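Local coordinates for protein possible TctC subunit of the Tripartite Tricarboxylate Transport(TTT) Family (Rhodopseudomonas palustris, PDB 6HKE) that binds malate and probably serves as the periplasmic substrate-binding component of a tripartite tricarboxylate transporter for C4-dicarboxylate uptake, at residues Thr17-Val22 against Pro48-Asn53; Gly79-His84 against Phe233-Trp238; Thr109-Leu114 against Cys190-Asn195. The protein carries 2 engineered substitutions. All coordinates share one frame; numbering follows the deposited sequence.

Contact 1: Thr17-Val22 against Pro48-Asn53; sequences TVTVVV and PIEIEN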
# COMPACT_ATOMS: atom_id res chain seq x y z
N THR A 17 12.16 23.39 -2.09
CA THR A 17 12.03 21.93 -2.25
C THR A 17 10.81 21.45 -1.47
O THR A 17 10.66 21.85 -0.30
CB THR A 17 13.32 21.23 -1.83
OG1 THR A 17 14.33 21.73 -2.71
CG2 THR A 17 13.24 19.72 -1.93
N VAL A 18 9.94 20.67 -2.11
CA VAL A 18 8.78 20.03 -1.42
C VAL A 18 9.27 18.69 -0.85
O VAL A 18 9.96 17.96 -1.59
CB VAL A 18 7.59 19.85 -2.36
CG1 VAL A 18 6.46 19.09 -1.69
CG2 VAL A 18 7.11 21.19 -2.91
N THR A 19 8.98 18.42 0.42
CA THR A 19 9.24 17.12 1.08
C THR A 19 7.97 16.26 0.97
O THR A 19 6.89 16.70 1.39
CB THR A 19 9.75 17.33 2.50
OG1 THR A 19 11.02 17.98 2.38
CG2 THR A 19 9.92 16.03 3.27
N VAL A 20 8.12 15.08 0.37
CA VAL A 20 7.07 14.03 0.33
C VAL A 20 7.63 12.90 1.19
O VAL A 20 8.69 12.33 0.85
CB VAL A 20 6.74 13.56 -1.10
CG1 VAL A 20 5.82 12.36 -1.09
CG2 VAL A 20 6.16 14.70 -1.94
N VAL A 21 6.96 12.67 2.30
CA VAL A 21 7.34 11.68 3.32
C VAL A 21 6.66 10.37 2.95
O VAL A 21 5.45 10.40 2.67
CB VAL A 21 6.96 12.19 4.71
CG1 VAL A 21 7.36 11.19 5.78
CG2 VAL A 21 7.61 13.53 4.99
N VAL A 22 7.43 9.29 2.97
CA VAL A 22 7.00 7.88 2.76
C VAL A 22 7.22 7.12 4.07
O VAL A 22 8.32 7.18 4.64
CB VAL A 22 7.77 7.25 1.58
CG1 VAL A 22 7.60 5.74 1.55
CG2 VAL A 22 7.36 7.86 0.24
N PRO A 48 12.13 21.17 -7.12
CA PRO A 48 12.36 19.75 -6.95
C PRO A 48 11.54 19.18 -5.78
O PRO A 48 11.10 19.93 -4.90
CB PRO A 48 13.87 19.67 -6.75
CG PRO A 48 14.22 20.97 -6.10
CD PRO A 48 13.29 21.99 -6.72
N ILE A 49 11.31 17.87 -5.81
CA ILE A 49 10.59 17.16 -4.73
C ILE A 49 11.58 16.19 -4.08
O ILE A 49 12.24 15.44 -4.81
CB ILE A 49 9.31 16.48 -5.24
CG1 ILE A 49 8.30 17.53 -5.70
CG2 ILE A 49 8.74 15.59 -4.16
CD1 ILE A 49 7.14 16.99 -6.49
N GLU A 50 11.70 16.27 -2.77
CA GLU A 50 12.60 15.44 -1.93
C GLU A 50 11.74 14.33 -1.32
O GLU A 50 10.67 14.65 -0.79
CB GLU A 50 13.23 16.36 -0.89
CG GLU A 50 14.19 15.71 0.08
CD GLU A 50 14.40 16.59 1.30
OE1 GLU A 50 15.54 17.09 1.48
OE2 GLU A 50 13.43 16.79 2.06
N ILE A 51 12.17 13.07 -1.43
CA ILE A 51 11.47 11.92 -0.78
C ILE A 51 12.18 11.63 0.53
O ILE A 51 13.38 11.45 0.49
CB ILE A 51 11.43 10.69 -1.70
CG1 ILE A 51 10.57 10.94 -2.94
CG2 ILE A 51 10.97 9.46 -0.92
CD1 ILE A 51 9.07 10.71 -2.73
N GLU A 52 11.46 11.65 1.65
CA GLU A 52 11.99 11.31 3.00
C GLU A 52 11.28 10.02 3.44
O GLU A 52 10.01 10.00 3.47
CB GLU A 52 11.75 12.49 3.95
CG GLU A 52 12.63 12.45 5.18
CD GLU A 52 12.19 13.37 6.30
OE1 GLU A 52 12.41 13.03 7.47
OE2 GLU A 52 11.61 14.44 5.99
N ASN A 53 12.06 8.96 3.67
CA ASN A 53 11.55 7.66 4.16
C ASN A 53 11.65 7.74 5.68
O ASN A 53 12.74 7.99 6.18
CB ASN A 53 12.31 6.47 3.58
CG ASN A 53 12.18 6.38 2.07
OD1 ASN A 53 12.95 6.98 1.33
ND2 ASN A 53 11.21 5.61 1.61
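V20 overlaps I49 methyl to methyl, with V20 CG2 3.5 Å from I49 CG2. The two belong to a beta-alpha-beta unit: strand 18-22, helix 29-45 and strand 49-53 follow one another, and the two strands pair in parallel. Their short axes differ in direction by 28°, and the bridges run from V18 with I49 to V22 with N53. V18, V20 and V22 turn their N-H groups toward the second strand and bond to P48 O, E50 O and E52 O. In return, E50 N and E52 N give hydrogen bonds to V18 O and V20 O. The backbones of T19 and V21 bond on the other side to H74 and strand 75-80.

On the face that carries V18, V20, V22, I49, I51 and N53, V22, I49 and I51 pack on helix 29-45. On V20, CG1 is anti to the backbone N (chi1 172°). It lies beside I51 CD1 at 4.0 Å, and the two side chains point the same way. V22 CG2 meets I51 CG2 at 4.1 Å. V22 CG1 lies beside N53 ND2 at 3.6 Å, while that amide nitrogen bonds to F24 O and D31 OD1. The V22 side chain is about 6 Å from the bound malate, so this end of the strand comes close to the ligand pocket.

The other face carries T19, V21, E50 and E52. T19 OG1 donates to E50 OE2 at 2.7 Å, meeting that oxygen on the anti side, 31° out of the carboxylate plane. The E50 chain is extended beyond CG and lies side by side with that of T19, the two pointing the same way. T19 CG2 touches E52 OE2 at 3.6 Å. Nearer the start of the strands, the T17 side chain crosses that of E50 at about a right angle, and T17 CG2 rests 3.5 Å from E50 CB.

Contact 2: Gly79-His84 against Phe233-Trp238; sequences GHLGTH and FQVGAW. With MLT (D-malate), chain D; LMR ((2S)-2-hydroxybutanedioic acid), chain E.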
# COMPACT_ATOMS: atom_id res chain seq x y z
N GLY A 79 0.05 8.26 1.90
CA GLY A 79 -0.72 7.30 2.69
C GLY A 79 -1.33 6.24 1.79
O GLY A 79 -1.35 6.42 0.56
N HIS A 80 -1.83 5.18 2.38
CA HIS A 80 -2.47 4.10 1.60
C HIS A 80 -3.55 3.44 2.45
O HIS A 80 -3.82 3.94 3.57
CB HIS A 80 -1.39 3.16 1.05
CG HIS A 80 -0.57 2.45 2.07
ND1 HIS A 80 -1.02 2.20 3.34
CD2 HIS A 80 0.63 1.85 1.96
CE1 HIS A 80 -0.12 1.49 3.99
NE2 HIS A 80 0.92 1.27 3.16
N LEU A 81 -4.12 2.37 1.92
CA LEU A 81 -5.23 1.61 2.54
C LEU A 81 -4.92 1.30 4.00
O LEU A 81 -5.88 1.24 4.77
CB LEU A 81 -5.47 0.34 1.71
CG LEU A 81 -6.33 -0.74 2.37
CD1 LEU A 81 -7.08 -1.54 1.32
CD2 LEU A 81 -5.47 -1.67 3.21
N GLY A 82 -3.65 1.11 4.37
CA GLY A 82 -3.23 0.85 5.77
C GLY A 82 -3.19 2.13 6.60
O GLY A 82 -3.96 2.26 7.56
N THR A 83 -2.31 3.07 6.27
CA THR A 83 -1.97 4.20 7.17
C THR A 83 -3.18 5.10 7.31
O THR A 83 -3.31 5.74 8.37
CB THR A 83 -0.77 4.97 6.62
OG1 THR A 83 -1.15 5.46 5.34
CG2 THR A 83 0.46 4.10 6.53
N HIS A 84 -4.04 5.16 6.28
CA HIS A 84 -5.16 6.12 6.18
C HIS A 84 -6.48 5.39 6.00
O HIS A 84 -7.40 5.99 5.42
CB HIS A 84 -4.89 7.11 5.05
CG HIS A 84 -3.87 8.13 5.43
ND1 HIS A 84 -2.55 7.81 5.56
CD2 HIS A 84 -4.01 9.43 5.75
CE1 HIS A 84 -1.89 8.90 5.95
NE2 HIS A 84 -2.77 9.92 6.07
N PHE A 233 -11.59 -12.55 0.45
CA PHE A 233 -10.20 -12.03 0.41
C PHE A 233 -10.05 -11.11 -0.81
O PHE A 233 -9.54 -11.58 -1.82
CB PHE A 233 -9.21 -13.18 0.47
CG PHE A 233 -7.78 -12.73 0.60
CD1 PHE A 233 -7.40 -11.89 1.62
CD2 PHE A 233 -6.82 -13.12 -0.33
CE1 PHE A 233 -6.09 -11.45 1.73
CE2 PHE A 233 -5.51 -12.70 -0.21
CZ PHE A 233 -5.15 -11.86 0.82
N GLN A 234 -10.54 -9.87 -0.70
CA GLN A 234 -10.43 -8.79 -1.73
C GLN A 234 -9.88 -7.54 -1.06
O GLN A 234 -10.55 -6.96 -0.21
CB GLN A 234 -11.75 -8.44 -2.43
CG GLN A 234 -12.49 -9.67 -2.94
CD GLN A 234 -13.01 -9.51 -4.35
OE1 GLN A 234 -13.41 -8.42 -4.77
NE2 GLN A 234 -13.00 -10.61 -5.09
N VAL A 235 -8.70 -7.12 -1.50
CA VAL A 235 -8.00 -5.92 -0.98
C VAL A 235 -7.54 -5.12 -2.20
O VAL A 235 -6.70 -5.63 -2.99
CB VAL A 235 -6.85 -6.32 -0.03
CG1 VAL A 235 -6.13 -5.11 0.51
CG2 VAL A 235 -7.34 -7.20 1.11
N GLY A 236 -8.17 -3.97 -2.42
CA GLY A 236 -7.73 -2.97 -3.40
C GLY A 236 -6.91 -1.93 -2.67
O GLY A 236 -7.51 -1.18 -1.86
N ALA A 237 -5.59 -1.97 -2.85
CA ALA A 237 -4.64 -1.10 -2.14
C ALA A 237 -4.51 0.21 -2.92
O ALA A 237 -3.78 0.25 -3.91
CB ALA A 237 -3.31 -1.78 -1.98
N TRP A 238 -5.19 1.25 -2.46
CA TRP A 238 -5.02 2.62 -3.01
C TRP A 238 -3.85 3.25 -2.27
O TRP A 238 -3.60 2.92 -1.08
CB TRP A 238 -6.31 3.44 -2.88
CG TRP A 238 -6.94 3.39 -1.52
CD1 TRP A 238 -7.91 2.54 -1.09
CD2 TRP A 238 -6.65 4.27 -0.42
NE1 TRP A 238 -8.24 2.82 0.21
CE2 TRP A 238 -7.48 3.88 0.64
CE3 TRP A 238 -5.76 5.33 -0.23
CZ2 TRP A 238 -7.43 4.50 1.89
CZ3 TRP A 238 -5.74 5.97 0.98
CH2 TRP A 238 -6.56 5.56 2.03
C1 MLT D . 2.65 -1.71 3.38
O1 MLT D . 1.60 -1.12 3.72
O2 MLT D . 2.75 -2.95 3.53
C2 MLT D . 3.80 -0.89 2.84
O3 MLT D . 3.49 0.04 1.78
C3 MLT D . 4.86 -1.75 2.23
C4 MLT D . 5.91 -0.75 1.81
O4 MLT D . 5.60 0.23 1.08
O5 MLT D . 7.06 -0.96 2.26
C1 LMR E . 2.65 -2.03 3.32
O1A LMR E . 2.13 -1.09 3.94
O1B LMR E . 2.32 -3.24 3.46
C2 LMR E . 3.74 -1.68 2.30
O2 LMR E . 3.39 -0.65 1.39
C3 LMR E . 5.05 -1.24 2.97
C4 LMR E . 5.93 -0.65 1.88
O4A LMR E . 6.98 -1.26 1.60
O4B LMR E . 5.54 0.38 1.29
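This contact gives the malate pocket H80, at the turn from strand 75-80 into helix 82-90; beside it, H80 and L81 lie against W238. The backbone crosses one face of the W238 ring: L81 N lies over the ring centre and H80 C nearer the rim. L81 CA makes a CH-pi contact, 4.0 Å from the centroid of the six-membered ring of W238. L81 N donates to W238 O at 3.1 Å, a bent bond of 136°. H80 CB also presses on W238 O, at 3.1 Å. At the ring's edge, near its plane, lies H84 O, and H84 CB meets W238 CH2 at 3.8 Å. L81 CD1 reaches V235 CG1 at 3.8 Å, the two side chains crossing at about a right angle.

H80 and T83 form a capping box, in which H80 N donates to T83 OG1. H80 CG sits between the backbone N and the carbonyl carbon (chi1 62°), and the ring meets both G82 N and the ligand. H80 ND1 accepts from G82 N, which lies well out of the imidazole plane. H80 NE2 donates to LMR O1A at 2.8 Å. Its bonds to D-malate, modelled in the same place, are weak.

W238 NE1 bonds to E297 of helix 287-305, which also packs on L81. V150 of helix 150-162 touches H80, and strand 102-118 pairs with strand 236-244 beside the contact.

Contact 3: Thr109-Leu114 against Cys190-Asn195; sequences TEMPVL and CDQIVN. With MLT (D-malate), chain D; LMR ((2S)-2-hydroxybutanedioic acid), chain E.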
# COMPACT_ATOMS: atom_id res chain seq x y z
N THR A 109 -2.34 5.91 -7.20
CA THR A 109 -2.53 4.59 -7.83
C THR A 109 -3.43 3.72 -6.96
O THR A 109 -3.76 4.10 -5.81
CB THR A 109 -1.18 3.91 -8.08
OG1 THR A 109 -1.43 2.81 -8.97
CG2 THR A 109 -0.49 3.41 -6.82
N GLU A 110 -3.83 2.61 -7.55
CA GLU A 110 -4.62 1.53 -6.92
C GLU A 110 -4.08 0.25 -7.53
O GLU A 110 -3.75 0.26 -8.73
CB GLU A 110 -6.12 1.72 -7.17
CG GLU A 110 -7.00 0.78 -6.35
CD GLU A 110 -8.39 1.34 -6.05
OE1 GLU A 110 -8.84 2.26 -6.80
OE2 GLU A 110 -9.01 0.86 -5.05
N MET A 111 -3.92 -0.78 -6.71
CA MET A 111 -3.39 -2.07 -7.19
C MET A 111 -3.90 -3.19 -6.28
O MET A 111 -4.14 -2.98 -5.08
CB MET A 111 -1.87 -2.01 -7.17
CG MET A 111 -1.28 -1.97 -5.77
SD MET A 111 0.51 -1.75 -5.85
CE MET A 111 0.65 0.01 -6.08
N PRO A 112 -4.04 -4.41 -6.82
CA PRO A 112 -4.34 -5.56 -5.98
C PRO A 112 -3.16 -6.00 -5.11
O PRO A 112 -2.00 -5.64 -5.35
CB PRO A 112 -4.75 -6.63 -6.99
CG PRO A 112 -3.98 -6.26 -8.24
CD PRO A 112 -3.96 -4.74 -8.25
N VAL A 113 -3.52 -6.75 -4.09
CA VAL A 113 -2.64 -7.45 -3.13
C VAL A 113 -2.63 -8.94 -3.50
O VAL A 113 -3.72 -9.48 -3.88
CB VAL A 113 -3.18 -7.23 -1.71
CG1 VAL A 113 -2.61 -8.23 -0.71
CG2 VAL A 113 -2.94 -5.81 -1.25
N LEU A 114 -1.47 -9.56 -3.34
CA LEU A 114 -1.18 -10.98 -3.62
C LEU A 114 -0.76 -11.69 -2.34
O LEU A 114 0.03 -11.10 -1.58
CB LEU A 114 -0.03 -11.04 -4.63
CG LEU A 114 -0.42 -10.71 -6.06
CD1 LEU A 114 0.81 -10.52 -6.92
CD2 LEU A 114 -1.28 -11.82 -6.63
N CYS A 190 1.20 -11.02 2.51
CA CYS A 190 0.29 -10.37 1.55
C CYS A 190 0.99 -9.10 1.12
O CYS A 190 1.40 -8.37 2.02
CB CYS A 190 -1.08 -10.13 2.16
SG CYS A 190 -1.85 -11.69 2.63
N ASP A 191 1.23 -8.93 -0.19
CA ASP A 191 1.98 -7.75 -0.68
C ASP A 191 1.24 -7.10 -1.87
O ASP A 191 0.52 -7.77 -2.59
CB ASP A 191 3.42 -8.14 -0.97
CG ASP A 191 4.42 -6.98 -0.99
OD1 ASP A 191 4.04 -5.85 -0.63
OD2 ASP A 191 5.59 -7.23 -1.39
N GLN A 192 1.45 -5.80 -2.03
CA GLN A 192 1.06 -5.01 -3.21
C GLN A 192 1.78 -5.56 -4.45
O GLN A 192 2.99 -5.89 -4.39
CB GLN A 192 1.35 -3.54 -2.90
CG GLN A 192 0.36 -2.95 -1.91
CD GLN A 192 0.88 -1.73 -1.21
OE1 GLN A 192 0.61 -0.61 -1.64
NE2 GLN A 192 1.66 -1.95 -0.16
N ILE A 193 1.06 -5.63 -5.56
CA ILE A 193 1.52 -6.27 -6.82
C ILE A 193 2.81 -5.59 -7.31
O ILE A 193 3.68 -6.34 -7.80
CB ILE A 193 0.38 -6.26 -7.86
CG1 ILE A 193 0.71 -7.14 -9.06
CG2 ILE A 193 0.02 -4.85 -8.29
CD1 ILE A 193 -0.48 -7.43 -9.94
N VAL A 194 2.96 -4.27 -7.20
CA VAL A 194 4.19 -3.57 -7.71
C VAL A 194 5.43 -4.08 -6.97
O VAL A 194 6.46 -4.17 -7.59
CB VAL A 194 4.13 -2.03 -7.64
CG1 VAL A 194 3.05 -1.48 -8.55
CG2 VAL A 194 3.96 -1.52 -6.23
N ASN A 195 5.34 -4.42 -5.70
CA ASN A 195 6.49 -5.03 -5.00
C ASN A 195 6.70 -6.47 -5.47
O ASN A 195 7.87 -6.86 -5.64
CB ASN A 195 6.32 -5.04 -3.49
CG ASN A 195 7.66 -5.14 -2.79
OD1 ASN A 195 8.63 -4.52 -3.22
ND2 ASN A 195 7.70 -5.90 -1.71
C1 MLT D . 2.65 -1.71 3.38
O1 MLT D . 1.60 -1.12 3.72
O2 MLT D . 2.75 -2.95 3.53
C2 MLT D . 3.80 -0.89 2.84
O3 MLT D . 3.49 0.04 1.78
C3 MLT D . 4.86 -1.75 2.23
C4 MLT D . 5.91 -0.75 1.81
O4 MLT D . 5.60 0.23 1.08
O5 MLT D . 7.06 -0.96 2.26
C1 LMR E . 2.65 -2.03 3.32
O1A LMR E . 2.13 -1.09 3.94
O1B LMR E . 2.32 -3.24 3.46
C2 LMR E . 3.74 -1.68 2.30
O2 LMR E . 3.39 -0.65 1.39
C3 LMR E . 5.05 -1.24 2.97
C4 LMR E . 5.93 -0.65 1.88
O4A LMR E . 6.98 -1.26 1.60
O4B LMR E . 5.54 0.38 1.29
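Backbone hydrogen bonds tie L114 to D191 in both directions, L114 N to D191 O and D191 N to L114 O, each 2.8 Å. They form an antiparallel hydrogen-bonded pair. V113 and Q192, next along, are a non-hydrogen-bonded pair. Just beyond, I193 N donates to P112 O at 3.1 Å, so the strand partner holds the first turn of the helix as well.

Apolar contacts gather around M111 and I193. M111 CB meets I193 CG2 at 3.6 Å. The M111 chain bends at chi3 (82°), which brings CE onto V194 beside SD; SD lies 3.5 Å from V194 CG2 and 3.6 Å from Q192 CB. I193 CG1 touches L114 CD1, the two side chains meeting at an oblique angle. V113 CG1 packs on C190 CB at 3.8 Å.

Of the polar side chains, Q192 meets the ligand directly, while D191, on the other face of the sheet, bonds N195 and T174. D191 OD2 accepts from N195 ND2 through its syn lone pair, and D191 OD1 bonds to T174 OG1. D191 thus braces a threonine whose backbone N bonds the malate. The Q192 chain is extended beyond CG (chi2 159°), and its amide lies at the ligand: Q192 NE2 donates to the hydroxyl LMR O2 at 2.7 Å, and weakly to O3 of D-malate.

Q192 is both the last strand residue and the N-cap of helix 193-201. A ligand-binding residue at such a strand-to-helix junction fits the type II periplasmic binding protein fold.

In the fold
From the N terminus, contact 1 comes first: its loop of helix 29-45 closes at strand 49-53, before the others open. Contact 2 opens at 79-84, and its long loop closes only at 233-238. Contact 3 opens at 109-114 and closes at 190-195, so it lies wholly within that span. Contacts 2 and 3 touch directly: A237 N is 2.8 Å from M111 O, a probable hydrogen bond, and A237 CB packs on Q192 CG. Contact 1 is separate, its centre about 22 Å from that of contact 2, but strand 18-22 adjoins strand 75-80 in the same sheet. Contacts 2 and 3 both reach the malate.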